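LacI family transcription regulator (Bifidobacterium animalis subsp. lactis, PDB 4O5A) probably regulates transcription by binding operator DNA, with a periplasmic binding protein-like domain that probably senses a small-molecule effector. Local coordinates at residues His185-His191 with Thr340-Ala344. Residues are numbered along the deposited sequence; the frame is centred on the assembly and turned at random.
Sequences HLALFGH and TAPAA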
loop_
_atom_site.group_PDB
_atom_site.type_symbol
_atom_site.label_atom_id
_atom_site.label_comp_id
_atom_site.label_asym_id
_atom_site.label_seq_id
_atom_site.Cartn_x
_atom_site.Cartn_y
_atom_site.Cartn_z
ATOM N N HIS A 185 -22.960 3.533 15.717
ATOM C CA HIS A 185 -23.044 2.119 15.335
ATOM C C HIS A 185 -22.816 1.257 16.584
ATOM O O HIS A 185 -23.546 0.292 16.825
ATOM C CB HIS A 185 -21.996 1.817 14.251
ATOM C CG HIS A 185 -21.920 0.379 13.823
ATOM N ND1 HIS A 185 -22.919 -0.242 13.097
ATOM C CD2 HIS A 185 -20.934 -0.537 13.965
ATOM C CE1 HIS A 185 -22.560 -1.489 12.842
ATOM N NE2 HIS A 185 -21.358 -1.692 13.348
ATOM N N LEU A 186 -21.827 1.624 17.388
ATOM C CA LEU A 186 -21.560 0.892 18.624
ATOM C C LEU A 186 -22.682 1.092 19.637
ATOM O O LEU A 186 -23.071 0.149 20.325
ATOM C CB LEU A 186 -20.192 1.271 19.213
ATOM C CG LEU A 186 -18.994 0.947 18.301
ATOM C CD1 LEU A 186 -17.721 1.435 18.950
ATOM C CD2 LEU A 186 -18.905 -0.554 18.039
ATOM N N ALA A 187 -23.230 2.306 19.709
ATOM C CA ALA A 187 -24.318 2.589 20.645
ATOM C C ALA A 187 -25.558 1.773 20.302
ATOM O O ALA A 187 -26.233 1.239 21.198
ATOM C CB ALA A 187 -24.654 4.074 20.641
ATOM N N LEU A 188 -25.853 1.663 19.009
ATOM C CA LEU A 188 -27.019 0.910 18.552
ATOM C C LEU A 188 -26.907 -0.551 18.986
ATOM O O LEU A 188 -27.906 -1.204 19.296
ATOM C CB LEU A 188 -27.099 0.985 17.029
ATOM C CG LEU A 188 -28.145 0.064 16.391
ATOM C CD1 LEU A 188 -29.520 0.371 16.926
ATOM C CD2 LEU A 188 -28.127 0.177 14.876
ATOM N N PHE A 189 -25.673 -1.040 19.009
ATOM C CA PHE A 189 -25.370 -2.408 19.412
ATOM C C PHE A 189 -25.208 -2.543 20.924
ATOM O O PHE A 189 -24.787 -3.591 21.407
ATOM C CB PHE A 189 -24.097 -2.888 18.720
ATOM C CG PHE A 189 -24.320 -3.434 17.335
ATOM C CD1 PHE A 189 -25.550 -3.944 16.957
ATOM C CD2 PHE A 189 -23.281 -3.456 16.418
ATOM C CE1 PHE A 189 -25.749 -4.449 15.683
ATOM C CE2 PHE A 189 -23.473 -3.962 15.142
ATOM C CZ PHE A 189 -24.705 -4.460 14.775
ATOM N N GLY A 190 -25.532 -1.482 21.661
ATOM C CA GLY A 190 -25.565 -1.536 23.114
ATOM C C GLY A 190 -24.233 -1.441 23.845
ATOM O O GLY A 190 -24.159 -1.766 25.032
ATOM N N HIS A 191 -23.187 -0.994 23.158
ATOM C CA HIS A 191 -21.878 -0.814 23.793
ATOM C C HIS A 191 -21.889 0.396 24.726
ATOM O O HIS A 191 -22.397 1.465 24.364
ATOM C CB HIS A 191 -20.770 -0.721 22.735
ATOM C CG HIS A 191 -20.581 -2.002 21.986
ATOM N ND1 HIS A 191 -19.765 -3.015 22.448
ATOM C CD2 HIS A 191 -21.179 -2.476 20.869
ATOM C CE1 HIS A 191 -19.830 -4.039 21.615
ATOM N NE2 HIS A 191 -20.683 -3.740 20.650
ATOM N N THR A 340 -18.473 -6.448 14.162
ATOM C CA THR A 340 -19.267 -5.678 15.128
ATOM C C THR A 340 -20.594 -6.370 15.331
ATOM O O THR A 340 -21.191 -6.853 14.367
ATOM C CB THR A 340 -19.489 -4.194 14.716
ATOM O OG1 THR A 340 -19.938 -4.134 13.361
ATOM C CG2 THR A 340 -18.185 -3.407 14.824
ATOM N N ALA A 341 -21.035 -6.425 16.585
ATOM C CA ALA A 341 -22.273 -7.114 16.951
ATOM C C ALA A 341 -22.740 -6.601 18.309
ATOM O O ALA A 341 -22.039 -5.808 18.931
ATOM C CB ALA A 341 -22.018 -8.626 16.984
ATOM N N PRO A 342 -23.931 -7.025 18.780
ATOM C CA PRO A 342 -24.345 -6.507 20.092
ATOM C C PRO A 342 -23.350 -6.760 21.220
ATOM O O PRO A 342 -22.613 -7.758 21.202
ATOM C CB PRO A 342 -25.649 -7.264 20.357
ATOM C CG PRO A 342 -26.248 -7.408 18.982
ATOM C CD PRO A 342 -25.041 -7.731 18.106
ATOM N N ALA A 343 -23.335 -5.849 22.192
ATOM C CA ALA A 343 -22.380 -5.920 23.288
ATOM C C ALA A 343 -22.651 -7.119 24.188
ATOM O O ALA A 343 -23.805 -7.449 24.471
ATOM C CB ALA A 343 -22.395 -4.632 24.089
ATOM N N ALA A 344 -21.575 -7.771 24.628
ATOM C CA ALA A 344 -21.668 -8.895 25.559
ATOM C C ALA A 344 -22.379 -8.506 26.852
ATOM O O ALA A 344 -22.237 -7.381 27.331
ATOM C CB ALA A 344 -20.276 -9.445 25.863
#
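A Schellman motif closes helix 175-188, and the C-terminal tail 340-344 is fastened to it by three hydrogen bonds, two of them given by histidine side chains. Gly190, at positive phi, is the C-prime residue of the motif: Gly190 N bonds Ala187 O, and His191 N returns to Leu186 O. The turn leaves Phe189 O pointing at the tail, where Ala343 N meets it at 2.8 Å, while Pro342 CA adds a CA-H...O contact to the same oxygen. With CG anti to its carbonyl carbon (chi1 -66°), His191 brings NE2 to Ala341 O at 3.0 Å, somewhat tilted from the ring plane; Ala343 CB lies over one face of this imidazole in a CH-pi contact, 3.6 Å from the ring centroid. On the last helical turn, a chi1 of 177° swings the His185 imidazole toward the tail, and its NE2 donates to Thr340 OG1 at 2.8 Å, nearly straight and within the ring plane. The Phe189 ring receives the Ala341-Pro342 peptide on one face, Ala341 C and Pro342 N both offset toward the rim, and Phe189 CD1 touches Pro342 CD at 4.0 Å. Its CD2 in turn rests over a face of the His185 ring. Second partners fix the polar groups further: Thr251 OG1 bonds His191 ND1, and Thr298 OG1 bonds Thr340 OG1. Leu186 packs on Ala252, Ile254 and Ile282, Ser280 OG bonds Ala341 N, and the tail passes between the end of helix 175-188 and the starts of interior strands 252-255, 280-284 and 298-301 of the mixed sheet.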